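Local coordinates for structural PPIase-like protein L605 (Mimivirus, PDB 2OSE) that is a homotrimeric cyclophilin that probably binds cyclosporin A and isomerises peptidyl-prolyl bonds, at residues Y3-L8 against F40-E45; P9-N14 against N46-T51; M19-N24 against G29-K34; I33-D38 against G127-V132; F147-D152 against D178-I183. All coordinates share one frame; numbering follows the deposited sequence.

Contact 1: residues Y3-L8 against F40-E45; sequences YSLEDL and FPAGVE
Leu-8 and Leu-5 meet the first turn of helix 41-52, one of the helices that close the ends of the cyclophilin beta-barrel, and the contact of loop and helix is apolar. Leu-8 does most of the touching. One of its methyls, CD1, lies 3.7 Å from CB of Pro-41, and the two side chains run at a slant to each other. The same CD1 sits close to the backbone N of Ala-42, while the sister branch CD2 passes 4.1 Å from CB of Ala-42. Turned away from its own carbonyl carbon (chi1 -75°), CG of Leu-8 spreads both methyls over the helix. Small Ala-42 suits this place because its short side chain lets two leucines come near the backbone, and Pro-41, with no N-H to give, fits a first helical turn.

Ser-4 OG accepts from the backbone N of Glu-6 at 3.2 Å, an ST turn around Leu-5, whose CD2 reaches across to the helix. Phe-40 holds the N-cap position, its carbonyl O taking the N-H of Val-44. Beyond the pair, Tyr-107 touches Leu-8 and hydrogen-bonds to Ala-42 O. The second apolar touch on Ala-42 CB comes from Leu-5 CD2, 3.8 Å away.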
# COMPACT_ATOMS: atom_id res chain seq x y z
N TYR A 3 -13.38 -10.43 29.18
CA TYR A 3 -13.53 -11.86 29.48
C TYR A 3 -12.16 -12.47 29.86
O TYR A 3 -11.11 -11.86 29.64
CB TYR A 3 -14.21 -12.59 28.31
CG TYR A 3 -15.66 -12.14 28.12
CD1 TYR A 3 -16.69 -12.70 28.89
CD2 TYR A 3 -16.00 -11.15 27.18
CE1 TYR A 3 -18.01 -12.30 28.74
CE2 TYR A 3 -17.33 -10.74 27.02
CZ TYR A 3 -18.34 -11.33 27.80
OH TYR A 3 -19.67 -10.96 27.68
N SER A 4 -12.18 -13.65 30.47
CA SER A 4 -10.94 -14.32 30.82
C SER A 4 -10.78 -15.58 29.98
O SER A 4 -11.74 -16.33 29.78
CB SER A 4 -10.89 -14.66 32.32
OG SER A 4 -9.76 -15.47 32.64
N LEU A 5 -9.55 -15.81 29.50
CA LEU A 5 -9.20 -17.00 28.72
C LEU A 5 -9.26 -18.27 29.57
O LEU A 5 -9.44 -19.38 29.04
CB LEU A 5 -7.81 -16.84 28.10
CG LEU A 5 -7.70 -15.82 26.96
CD1 LEU A 5 -6.25 -15.36 26.74
CD2 LEU A 5 -8.29 -16.40 25.69
N GLU A 6 -9.13 -18.09 30.87
CA GLU A 6 -9.19 -19.17 31.86
C GLU A 6 -10.66 -19.55 32.14
O GLU A 6 -10.97 -20.70 32.48
CB GLU A 6 -8.46 -18.74 33.14
CG GLU A 6 -6.92 -18.63 33.04
CD GLU A 6 -6.39 -17.51 32.11
OE1 GLU A 6 -6.63 -16.29 32.38
OE2 GLU A 6 -5.70 -17.85 31.12
N ASP A 7 -11.55 -18.57 31.97
CA ASP A 7 -12.98 -18.73 32.27
C ASP A 7 -13.87 -18.18 31.13
O ASP A 7 -14.50 -17.12 31.27
CB ASP A 7 -13.29 -18.06 33.62
CG ASP A 7 -14.67 -18.46 34.18
OD1 ASP A 7 -15.12 -19.62 33.95
OD2 ASP A 7 -15.28 -17.60 34.87
N LEU A 8 -13.91 -18.90 30.02
CA LEU A 8 -14.53 -18.42 28.78
C LEU A 8 -16.04 -18.29 28.88
O LEU A 8 -16.70 -19.19 29.43
CB LEU A 8 -14.22 -19.39 27.64
CG LEU A 8 -12.85 -19.44 26.99
CD1 LEU A 8 -12.93 -20.43 25.86
CD2 LEU A 8 -12.45 -18.05 26.50
N PHE A 40 -12.64 -23.96 17.99
CA PHE A 40 -11.70 -23.01 18.58
C PHE A 40 -12.45 -22.16 19.56
O PHE A 40 -12.80 -21.00 19.25
CB PHE A 40 -11.14 -22.09 17.46
CG PHE A 40 -9.98 -21.22 17.86
CD1 PHE A 40 -9.52 -21.16 19.18
CD2 PHE A 40 -9.34 -20.43 16.87
CE1 PHE A 40 -8.45 -20.33 19.53
CE2 PHE A 40 -8.27 -19.60 17.20
CZ PHE A 40 -7.81 -19.55 18.53
N PRO A 41 -12.72 -22.68 20.78
CA PRO A 41 -13.52 -21.92 21.72
C PRO A 41 -13.16 -20.47 22.00
O PRO A 41 -14.04 -19.60 21.97
CB PRO A 41 -13.44 -22.78 23.00
CG PRO A 41 -13.35 -24.15 22.50
CD PRO A 41 -12.40 -24.03 21.32
N ALA A 42 -11.89 -20.18 22.28
CA ALA A 42 -11.52 -18.80 22.63
C ALA A 42 -11.61 -17.84 21.43
O ALA A 42 -11.92 -16.68 21.59
CB ALA A 42 -10.07 -18.76 23.23
N GLY A 43 -11.31 -18.34 20.24
CA GLY A 43 -11.35 -17.51 19.02
C GLY A 43 -12.78 -17.22 18.57
O GLY A 43 -13.07 -16.13 18.11
N VAL A 44 -13.64 -18.22 18.69
CA VAL A 44 -15.10 -18.08 18.48
C VAL A 44 -15.74 -17.10 19.47
O VAL A 44 -16.51 -16.20 19.06
CB VAL A 44 -15.79 -19.47 18.51
CG1 VAL A 44 -17.35 -19.33 18.56
CG2 VAL A 44 -15.37 -20.23 17.28
N GLU A 45 -15.44 -17.25 20.76
CA GLU A 45 -15.99 -16.32 21.74
C GLU A 45 -15.54 -14.88 21.53
O GLU A 45 -16.34 -13.96 21.65
CB GLU A 45 -15.76 -16.79 23.21
CG GLU A 45 -16.52 -18.07 23.57
CD GLU A 45 -18.07 -17.96 23.49
OE1 GLU A 45 -18.66 -16.87 23.66
OE2 GLU A 45 -18.70 -19.02 23.26

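Contact 2: residues P9-N14 against N46-T51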
# COMPACT_ATOMS: atom_id res chain seq x y z
N PRO A 9 -16.61 -17.22 28.28
CA PRO A 9 -18.08 -17.18 28.24
C PRO A 9 -18.55 -18.31 27.34
O PRO A 9 -17.74 -18.96 26.67
CB PRO A 9 -18.40 -15.80 27.63
CG PRO A 9 -17.17 -15.45 26.84
CD PRO A 9 -16.01 -16.06 27.59
N ASN A 10 -19.84 -18.61 27.38
CA ASN A 10 -20.33 -19.63 26.46
C ASN A 10 -21.54 -19.11 25.73
O ASN A 10 -22.58 -18.86 26.34
CB ASN A 10 -20.59 -20.96 27.16
CG ASN A 10 -20.70 -22.11 26.20
OD1 ASN A 10 -21.38 -22.01 25.17
ND2 ASN A 10 -20.03 -23.22 26.51
N SER A 11 -21.38 -18.92 24.42
CA SER A 11 -22.38 -18.22 23.63
C SER A 11 -23.30 -19.18 22.90
O SER A 11 -24.22 -18.76 22.18
CB SER A 11 -21.70 -17.24 22.66
OG SER A 11 -21.25 -16.07 23.34
N GLY A 12 -23.04 -20.47 23.12
CA GLY A 12 -23.76 -21.56 22.51
C GLY A 12 -22.79 -22.40 21.71
O GLY A 12 -21.68 -21.97 21.44
N LYS A 13 -23.23 -23.59 21.31
CA LYS A 13 -22.49 -24.50 20.47
C LYS A 13 -22.28 -23.94 19.05
O LYS A 13 -21.20 -24.10 18.47
CB LYS A 13 -23.22 -25.84 20.41
CG LYS A 13 -22.60 -26.89 19.48
CD LYS A 13 -23.49 -28.14 19.32
CE LYS A 13 -22.63 -29.38 19.02
NZ LYS A 13 -23.32 -30.37 18.11
N ASN A 14 -23.33 -23.34 18.49
CA ASN A 14 -23.28 -22.76 17.17
C ASN A 14 -23.90 -21.38 17.21
O ASN A 14 -25.03 -21.20 16.76
CB ASN A 14 -23.99 -23.64 16.15
CG ASN A 14 -23.28 -24.96 15.93
OD1 ASN A 14 -23.76 -26.01 16.36
ND2 ASN A 14 -22.14 -24.94 15.24
N ASN A 46 -14.27 -14.69 21.16
CA ASN A 46 -13.81 -13.34 20.86
C ASN A 46 -14.57 -12.78 19.65
O ASN A 46 -15.02 -11.66 19.69
CB ASN A 46 -12.30 -13.35 20.57
CG ASN A 46 -11.74 -11.95 20.32
OD1 ASN A 46 -11.95 -11.02 21.11
ND2 ASN A 46 -10.99 -11.80 19.21
N PHE A 47 -14.72 -13.58 18.60
CA PHE A 47 -15.49 -13.15 17.42
C PHE A 47 -16.92 -12.76 17.81
O PHE A 47 -17.36 -11.65 17.51
CB PHE A 47 -15.50 -14.21 16.33
CG PHE A 47 -16.10 -13.72 15.02
CD1 PHE A 47 -15.29 -13.13 14.05
CD2 PHE A 47 -17.48 -13.85 14.77
CE1 PHE A 47 -15.83 -12.65 12.85
CE2 PHE A 47 -18.04 -13.37 13.56
CZ PHE A 47 -17.22 -12.78 12.60
N VAL A 48 -17.63 -13.67 18.48
CA VAL A 48 -19.01 -13.37 18.90
C VAL A 48 -19.13 -12.15 19.82
O VAL A 48 -20.04 -11.33 19.64
CB VAL A 48 -19.73 -14.63 19.51
CG1 VAL A 48 -21.13 -14.29 19.96
CG2 VAL A 48 -19.80 -15.77 18.54
N GLN A 49 -18.23 -11.99 20.80
CA GLN A 49 -18.39 -10.84 21.70
C GLN A 49 -18.06 -9.52 21.04
O GLN A 49 -18.56 -8.48 21.44
CB GLN A 49 -17.59 -10.99 23.00
CG GLN A 49 -17.94 -12.24 23.78
CD GLN A 49 -19.43 -12.39 24.06
OE1 GLN A 49 -20.16 -11.40 24.24
NE2 GLN A 49 -19.88 -13.63 24.12
N LEU A 50 -17.21 -9.57 20.01
CA LEU A 50 -16.91 -8.34 19.25
C LEU A 50 -18.07 -7.97 18.35
O LEU A 50 -18.27 -6.82 17.99
CB LEU A 50 -15.65 -8.54 18.42
CG LEU A 50 -14.35 -8.45 19.24
CD1 LEU A 50 -13.19 -8.67 18.30
CD2 LEU A 50 -14.25 -7.08 19.89
N THR A 51 -18.81 -8.99 17.95
CA THR A 51 -19.99 -8.80 17.17
C THR A 51 -21.07 -8.14 18.03
O THR A 51 -21.75 -7.22 17.60
CB THR A 51 -20.39 -10.17 16.64
OG1 THR A 51 -19.81 -10.33 15.34
CG2 THR A 51 -21.83 -10.35 16.64
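Ser-11 lays its CB and OG against the CG1 methyl of Val-48, on the middle of helix 41-52, a helix that packs on the barrel of the cyclophilin fold. CG1 is the branch of Val-48 that stands anti to its backbone N (chi1 179°), which points it at the loop; OG of Ser-11 is 3.8 Å from it and CB 4.0 Å. Val-48 also touches Leu-35 of strand 26-35, so a compact branched residue meets both the loop and the sheet.

The polar end of Ser-11 is also 2.9 Å from NE2 of Gln-49, but the angle is too poor for a hydrogen bond. What holds OG is Glu-45, one turn before Gln-49 on the helix, whose OE1 bonds to it and also receives a weak hydrogen bond from Gln-49 NE2. The glutamine, bent at chi2 (-52°), thus folds its amide back toward that carboxylate, and Pro-9 adds a more distant contact from its CG, 4.2 Å from Gln-49 NE2.

The loop contains an Asx turn that ends at Gly-12, whose backbone angles would press a CB against the carbonyl O before it. Asn-10 OD1 accepts from Gly-12 N at 3.1 Å, with the donor in the carbonyl plane.

Contact 3: residues M19-N24 against G29-K34; sequences MDIVLN and GRLQIK
Strands 19-23 and 29-34 run antiparallel with their axes 4.5 Å apart, at 147° between directions, forming the first hairpin of the cyclophilin beta-barrel. Met-19 and Leu-31 are a hydrogen-bonded pair: Met-19 N gives to Leu-31 O, and Leu-31 N returns a bond of 2.7 Å to Met-19 O. Ile-21 N then donates to Gly-29 O at 2.8 Å. Glycine suits position 29, because its backbone angles would press any CB against the preceding carbonyl.

Between these lies the non-hydrogen-bonded pair Asp-20 and Arg-30, whose side chains share the sheet face turned from the barrel core and join in a salt bridge. Arg-30 presents its guanidinium side-on, with two nitrogens each taking one carboxylate oxygen. NE meets OD1 of Asp-20 at 2.9 Å, the oxygen lying in the guanidinium plane. The oxygens are met from above the carboxylate plane, the two flat groups being turned 48° apart. A bend at chi3 of -76° brings the guanidinium round to the aspartate.

Met-19, Ile-21 and Leu-31 occupy the other face, where Val-179 and Leu-180 of helix 177-186 cover Ile-21 and Leu-31 respectively. Long, flexible Met-19 sends SD to 4.5 Å from Ile-33 CD1. Ile-21 CD1 meets Leu-31 CD1 at 3.8 Å.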
# COMPACT_ATOMS: atom_id res chain seq x y z
N MET A 19 -23.73 -9.35 10.08
CA MET A 19 -22.94 -8.17 9.75
C MET A 19 -23.49 -7.55 8.47
O MET A 19 -23.42 -8.18 7.39
CB MET A 19 -21.50 -8.56 9.42
CG MET A 19 -20.58 -8.70 10.54
SD MET A 19 -19.00 -9.43 9.95
CE MET A 19 -18.32 -9.58 11.59
N ASP A 20 -23.96 -6.31 8.57
CA ASP A 20 -24.17 -5.46 7.36
C ASP A 20 -22.83 -5.13 6.71
O ASP A 20 -21.84 -4.90 7.42
CB ASP A 20 -24.85 -4.14 7.72
CG ASP A 20 -26.31 -4.27 7.87
OD1 ASP A 20 -26.92 -5.20 7.28
OD2 ASP A 20 -26.87 -3.44 8.60
N ILE A 21 -22.80 -5.12 5.38
CA ILE A 21 -21.62 -4.69 4.60
C ILE A 21 -21.97 -3.35 3.98
O ILE A 21 -23.06 -3.19 3.42
CB ILE A 21 -21.21 -5.71 3.50
CG1 ILE A 21 -21.10 -7.14 4.09
CG2 ILE A 21 -19.88 -5.31 2.79
CD1 ILE A 21 -19.84 -7.35 4.94
N VAL A 22 -21.09 -2.37 4.18
CA VAL A 22 -21.37 -0.97 3.80
C VAL A 22 -20.36 -0.58 2.72
O VAL A 22 -19.20 -1.00 2.75
CB VAL A 22 -21.29 -0.02 5.05
CG1 VAL A 22 -21.32 1.49 4.66
CG2 VAL A 22 -22.40 -0.36 6.05
N LEU A 23 -20.82 0.19 1.75
CA LEU A 23 -19.93 0.80 0.74
C LEU A 23 -20.47 2.20 0.46
O LEU A 23 -21.64 2.37 0.08
CB LEU A 23 -19.92 -0.02 -0.55
CG LEU A 23 -19.24 0.58 -1.80
CD1 LEU A 23 -17.78 0.45 -1.67
CD2 LEU A 23 -19.73 -0.11 -3.06
N ASN A 24 -19.65 3.21 0.71
CA ASN A 24 -20.05 4.60 0.46
C ASN A 24 -21.28 5.03 1.23
O ASN A 24 -22.22 5.61 0.66
CB ASN A 24 -20.24 4.84 -1.03
CG ASN A 24 -18.94 4.72 -1.79
OD1 ASN A 24 -17.88 5.12 -1.29
ND2 ASN A 24 -19.01 4.17 -3.00
N GLY A 29 -25.63 -5.22 1.70
CA GLY A 29 -26.16 -6.54 1.99
C GLY A 29 -25.77 -6.93 3.38
O GLY A 29 -25.00 -6.22 4.03
N ARG A 30 -26.33 -8.04 3.85
CA ARG A 30 -26.02 -8.57 5.20
C ARG A 30 -25.48 -10.00 5.15
O ARG A 30 -26.04 -10.85 4.47
CB ARG A 30 -27.28 -8.50 6.09
CG ARG A 30 -27.15 -9.08 7.49
CD ARG A 30 -28.31 -8.67 8.36
NE ARG A 30 -28.17 -7.27 8.80
CZ ARG A 30 -28.71 -6.76 9.91
NH1 ARG A 30 -29.44 -7.51 10.73
NH2 ARG A 30 -28.52 -5.49 10.23
N LEU A 31 -24.39 -10.26 5.88
CA LEU A 31 -23.89 -11.63 6.05
C LEU A 31 -24.45 -12.21 7.33
O LEU A 31 -24.55 -11.51 8.32
CB LEU A 31 -22.36 -11.63 6.11
CG LEU A 31 -21.60 -11.02 4.92
CD1 LEU A 31 -20.07 -11.12 5.23
CD2 LEU A 31 -21.93 -11.70 3.59
N GLN A 32 -24.86 -13.47 7.28
CA GLN A 32 -25.35 -14.21 8.43
C GLN A 32 -24.41 -15.38 8.56
O GLN A 32 -24.21 -16.11 7.61
CB GLN A 32 -26.75 -14.72 8.14
CG GLN A 32 -27.84 -13.60 8.04
CD GLN A 32 -29.17 -14.21 7.72
OE1 GLN A 32 -29.35 -14.72 6.62
NE2 GLN A 32 -30.10 -14.21 8.66
N ILE A 33 -23.82 -15.53 9.74
CA ILE A 33 -22.71 -16.46 9.90
C ILE A 33 -23.00 -17.39 11.07
O ILE A 33 -23.36 -16.92 12.16
CB ILE A 33 -21.39 -15.68 10.17
CG1 ILE A 33 -20.98 -14.84 8.95
CG2 ILE A 33 -20.21 -16.64 10.54
CD1 ILE A 33 -19.99 -13.73 9.28
N LYS A 34 -22.86 -18.69 10.84
CA LYS A 34 -22.94 -19.67 11.91
C LYS A 34 -21.52 -20.11 12.33
O LYS A 34 -20.75 -20.53 11.49
CB LYS A 34 -23.69 -20.91 11.41
CG LYS A 34 -23.91 -21.97 12.49
CD LYS A 34 -24.78 -23.14 11.94
CE LYS A 34 -24.04 -24.32 11.42
NZ LYS A 34 -24.85 -25.60 11.61

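Contact 4: residues I33-D38 against G127-V132; sequences IKLFRD and GLLSLV
Leu-129 lies across Ile-33 at about a right angle and meets Leu-35 on a slant, all three inside the beta-barrel of the cyclophilin fold. The backbones of strands 26-35 and 128-135 do not pair here. Strand 168-175 is hydrogen-bonded to both, and the closest CA atoms, those of Ile-33 and Leu-129, are 7.9 Å apart, so side chains bridge the distance.

One methyl does the bridging. With CG anti to the backbone N (chi1 173°), Leu-129 brings CD2 against both residues of the other strand. Ile-33 answers with its CG2 branch, 3.8 Å away, which is attached directly to CB, close to the backbone. Leu-35 reaches further, its own CB pointing past Leu-129, and it needs the longer leucine chain to bring a methyl in.

Aliphatic residues fit because the surroundings are apolar as well: Phe-47 of helix 41-52 touches both Leu-35 and Leu-129, while Ile-149 and Phe-147 of strand 147-150 flank Leu-129 from the neighbouring strand. With no polar atom offered by any of the three side chains, the contact rests on close-fitting methyls. Leu-35 CD2 comes to 3.6 Å from Leu-129 CD2.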
# COMPACT_ATOMS: atom_id res chain seq x y z
N ILE A 33 -23.82 -15.53 9.74
CA ILE A 33 -22.71 -16.46 9.90
C ILE A 33 -23.00 -17.39 11.07
O ILE A 33 -23.36 -16.92 12.16
CB ILE A 33 -21.39 -15.68 10.17
CG1 ILE A 33 -20.98 -14.84 8.95
CG2 ILE A 33 -20.21 -16.64 10.54
CD1 ILE A 33 -19.99 -13.73 9.28
N LYS A 34 -22.86 -18.69 10.84
CA LYS A 34 -22.94 -19.67 11.91
C LYS A 34 -21.52 -20.11 12.33
O LYS A 34 -20.75 -20.53 11.49
CB LYS A 34 -23.69 -20.91 11.41
CG LYS A 34 -23.91 -21.97 12.49
CD LYS A 34 -24.78 -23.14 11.94
CE LYS A 34 -24.04 -24.32 11.42
NZ LYS A 34 -24.85 -25.60 11.61
N LEU A 35 -21.23 -20.03 13.62
CA LEU A 35 -19.90 -20.35 14.13
C LEU A 35 -19.86 -21.76 14.72
O LEU A 35 -20.90 -22.33 15.10
CB LEU A 35 -19.44 -19.31 15.16
CG LEU A 35 -19.25 -17.96 14.42
CD1 LEU A 35 -20.35 -16.99 14.87
CD2 LEU A 35 -17.93 -17.39 14.65
N PHE A 36 -18.65 -22.31 14.77
CA PHE A 36 -18.45 -23.69 15.24
C PHE A 36 -17.59 -23.54 16.49
O PHE A 36 -16.37 -23.53 16.39
CB PHE A 36 -17.75 -24.57 14.21
CG PHE A 36 -18.24 -24.42 12.76
CD1 PHE A 36 -19.61 -24.44 12.44
CD2 PHE A 36 -17.33 -24.29 11.73
CE1 PHE A 36 -20.03 -24.32 11.12
CE2 PHE A 36 -17.73 -24.18 10.41
CZ PHE A 36 -19.08 -24.18 10.10
N ARG A 37 -18.21 -23.36 17.65
CA ARG A 37 -17.46 -23.09 18.87
C ARG A 37 -16.48 -24.23 19.14
O ARG A 37 -15.40 -23.95 19.65
CB ARG A 37 -18.38 -22.86 20.06
CG ARG A 37 -17.69 -22.24 21.29
CD ARG A 37 -18.58 -22.35 22.53
NE ARG A 37 -18.05 -21.57 23.64
CZ ARG A 37 -17.32 -22.07 24.64
NH1 ARG A 37 -17.04 -23.36 24.66
NH2 ARG A 37 -16.86 -21.28 25.61
N ASP A 38 -16.84 -25.47 18.75
CA ASP A 38 -15.94 -26.67 18.89
C ASP A 38 -14.69 -26.67 18.00
O ASP A 38 -13.85 -27.56 18.10
CB ASP A 38 -16.68 -28.03 18.76
CG ASP A 38 -17.32 -28.28 17.38
OD1 ASP A 38 -16.79 -27.90 16.30
OD2 ASP A 38 -18.38 -28.95 17.36
N GLY A 127 -17.49 -18.80 1.32
CA GLY A 127 -18.23 -18.36 2.49
C GLY A 127 -17.83 -19.01 3.79
O GLY A 127 -18.65 -19.08 4.71
N LEU A 128 -16.59 -19.47 3.91
CA LEU A 128 -16.06 -19.91 5.20
C LEU A 128 -15.41 -18.77 5.92
O LEU A 128 -14.68 -17.99 5.28
CB LEU A 128 -15.04 -21.04 5.01
CG LEU A 128 -15.59 -22.33 4.42
CD1 LEU A 128 -14.46 -23.33 4.36
CD2 LEU A 128 -16.71 -22.90 5.30
N LEU A 129 -15.70 -18.66 7.22
CA LEU A 129 -15.10 -17.68 8.12
C LEU A 129 -13.91 -18.31 8.85
O LEU A 129 -14.02 -19.43 9.36
CB LEU A 129 -16.11 -17.26 9.22
CG LEU A 129 -15.57 -16.36 10.35
CD1 LEU A 129 -15.29 -14.95 9.80
CD2 LEU A 129 -16.52 -16.32 11.55
N SER A 130 -12.81 -17.57 8.95
CA SER A 130 -11.60 -18.09 9.61
C SER A 130 -10.88 -16.99 10.36
O SER A 130 -11.17 -15.81 10.15
CB SER A 130 -10.72 -18.84 8.59
OG SER A 130 -10.26 -18.00 7.52
N LEU A 131 -10.00 -17.37 11.28
CA LEU A 131 -9.22 -16.36 12.01
C LEU A 131 -7.80 -16.32 11.46
O LEU A 131 -7.21 -17.34 11.17
CB LEU A 131 -9.21 -16.62 13.53
CG LEU A 131 -10.57 -16.55 14.21
CD1 LEU A 131 -10.46 -16.92 15.71
CD2 LEU A 131 -11.26 -15.17 14.02
N VAL A 132 -7.26 -15.12 11.30
CA VAL A 132 -5.95 -14.96 10.66
C VAL A 132 -4.86 -14.98 11.76
O VAL A 132 -4.92 -14.19 12.71
CB VAL A 132 -5.91 -13.66 9.82
CG1 VAL A 132 -4.51 -13.44 9.18
CG2 VAL A 132 -7.02 -13.70 8.73

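Contact 5: residues F147-D152 against D178-I183; sequences FMITLD and DVLDKI
Leu-180 projects from helix 177-186 at the end of strand 147-150. Its CB is met by CD2 of Leu-151 at 4.1 Å. Past CG, which stands anti to the carbonyl carbon (chi1 -61°), the chain forks. CD1 turns to the strand backbone: it lies 3.8 Å from CG2 of Ile-149 and 3.6 Å from the backbone O of Thr-150. CD2, the other branch, is 4.0 Å from the same Ile-149 CG2 and 4.1 Å from CD2 of Leu-151, so that both methyls rest against Ile-149.

This is a helix closing one mouth of the eight-stranded cyclophilin barrel, with Leu-180 turned inward as a plug that also touches Leu-31 of strand 26-35. Leucine suits the place, since its forked end can meet Ile-149 with both methyls while also reaching Thr-150 O and Leu-151.

The partners approach differently. Ile-149 crosses Leu-180 at about a right angle, using the branch next to its backbone, whereas Leu-151 comes in on a slant from just beyond the strand. Thr-150 between them points its CB away from the helix, and its OG1 is hydrogen-bonded to Ser-125 O and Leu-128 N instead. Leu-151 CD2 reaches the helix backbone too, 3.8 Å from Leu-180 O.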
# COMPACT_ATOMS: atom_id res chain seq x y z
N PHE A 147 -10.06 -11.53 10.90
CA PHE A 147 -10.80 -12.65 10.37
C PHE A 147 -10.89 -12.58 8.85
O PHE A 147 -10.82 -11.51 8.27
CB PHE A 147 -12.21 -12.72 11.04
CG PHE A 147 -13.18 -11.66 10.54
CD1 PHE A 147 -13.87 -11.85 9.35
CD2 PHE A 147 -13.39 -10.50 11.26
CE1 PHE A 147 -14.76 -10.90 8.90
CE2 PHE A 147 -14.29 -9.52 10.82
CZ PHE A 147 -14.97 -9.74 9.65
N MET A 148 -11.08 -13.72 8.22
CA MET A 148 -11.13 -13.84 6.79
C MET A 148 -12.43 -14.55 6.39
O MET A 148 -12.86 -15.47 7.06
CB MET A 148 -9.96 -14.72 6.36
CG MET A 148 -9.84 -14.93 4.86
SD MET A 148 -8.54 -16.08 4.39
CE MET A 148 -7.09 -15.01 4.65
N ILE A 149 -13.01 -14.12 5.26
CA ILE A 149 -14.11 -14.87 4.61
C ILE A 149 -13.73 -15.17 3.18
O ILE A 149 -13.28 -14.27 2.42
CB ILE A 149 -15.47 -14.06 4.67
CG1 ILE A 149 -15.84 -13.74 6.13
CG2 ILE A 149 -16.60 -14.80 3.95
CD1 ILE A 149 -17.10 -12.90 6.27
N THR A 150 -13.91 -16.43 2.78
CA THR A 150 -13.58 -16.84 1.42
C THR A 150 -14.66 -16.41 0.43
O THR A 150 -15.88 -16.54 0.73
CB THR A 150 -13.35 -18.37 1.27
OG1 THR A 150 -14.43 -19.08 1.91
CG2 THR A 150 -12.03 -18.81 1.90
N LEU A 151 -14.23 -15.99 -0.77
CA LEU A 151 -15.14 -15.51 -1.83
C LEU A 151 -15.44 -16.61 -2.83
O LEU A 151 -16.35 -16.47 -3.67
CB LEU A 151 -14.57 -14.29 -2.58
CG LEU A 151 -14.34 -13.03 -1.74
CD1 LEU A 151 -13.58 -11.96 -2.54
CD2 LEU A 151 -15.64 -12.44 -1.16
N ASP A 152 -14.70 -17.71 -2.74
CA ASP A 152 -14.93 -18.81 -3.67
C ASP A 152 -14.51 -20.12 -3.04
O ASP A 152 -13.94 -20.12 -1.94
CB ASP A 152 -14.15 -18.58 -4.96
CG ASP A 152 -14.76 -19.30 -6.15
OD1 ASP A 152 -15.69 -20.14 -5.99
OD2 ASP A 152 -14.31 -19.02 -7.27
N ASP A 178 -24.68 -14.14 -1.80
CA ASP A 178 -24.89 -13.16 -2.89
C ASP A 178 -24.26 -11.80 -2.64
O ASP A 178 -24.02 -11.04 -3.58
CB ASP A 178 -26.38 -12.99 -3.28
CG ASP A 178 -27.35 -12.98 -2.06
OD1 ASP A 178 -26.92 -13.09 -0.90
OD2 ASP A 178 -28.59 -12.92 -2.29
N VAL A 179 -24.03 -11.48 -1.36
CA VAL A 179 -23.36 -10.22 -0.97
C VAL A 179 -21.86 -10.38 -1.23
O VAL A 179 -21.20 -9.48 -1.77
CB VAL A 179 -23.66 -9.87 0.50
CG1 VAL A 179 -22.97 -8.56 0.91
CG2 VAL A 179 -25.16 -9.78 0.68
N LEU A 180 -21.34 -11.54 -0.88
CA LEU A 180 -19.97 -11.91 -1.26
C LEU A 180 -19.74 -11.83 -2.77
O LEU A 180 -18.71 -11.37 -3.20
CB LEU A 180 -19.58 -13.31 -0.75
CG LEU A 180 -19.59 -13.51 0.78
CD1 LEU A 180 -19.06 -14.91 1.11
CD2 LEU A 180 -18.78 -12.44 1.55
N ASP A 181 -20.69 -12.32 -3.57
CA ASP A 181 -20.62 -12.17 -5.02
C ASP A 181 -20.53 -10.70 -5.50
O ASP A 181 -19.75 -10.40 -6.38
CB ASP A 181 -21.82 -12.84 -5.70
CG ASP A 181 -21.89 -14.34 -5.47
OD1 ASP A 181 -20.84 -15.00 -5.30
OD2 ASP A 181 -23.02 -14.86 -5.46
N LYS A 182 -21.34 -9.82 -4.93
CA LYS A 182 -21.31 -8.39 -5.24
C LYS A 182 -19.92 -7.79 -4.96
O LYS A 182 -19.36 -7.07 -5.79
CB LYS A 182 -22.38 -7.65 -4.44
CG LYS A 182 -23.83 -7.89 -4.94
CD LYS A 182 -24.84 -7.08 -4.13
CE LYS A 182 -26.26 -7.35 -4.68
NZ LYS A 182 -27.28 -6.51 -3.94
N ILE A 183 -19.39 -8.08 -3.76
CA ILE A 183 -18.03 -7.66 -3.38
C ILE A 183 -17.00 -8.14 -4.40
O ILE A 183 -16.22 -7.34 -4.93
CB ILE A 183 -17.66 -8.16 -1.94
CG1 ILE A 183 -18.54 -7.45 -0.88
CG2 ILE A 183 -16.18 -7.90 -1.66
CD1 ILE A 183 -18.55 -8.16 0.51

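How the contacts relate
Contacts 1 and 2 are neighbours, with centres 8 Å apart, and follow the same N-terminal loop along successive turns of helix 41-52. Glu-45 joins them through Ser-11 and ties them to contact 4 by a salt bridge with Arg-37. Contact 3 is nested along the chain inside the loops closed by contacts 1 and 2; it shares Ile-33 and Lys-34 with contact 4, both using strand 26-35. Contact 5 comes last, about 26 Å from contact 1 between centres and across the chain's centre. The central contact 4 reaches it through paired strands 128-135 and 147-150. Together they trace the barrel from one capping helix, 41-52, to the other, 177-186.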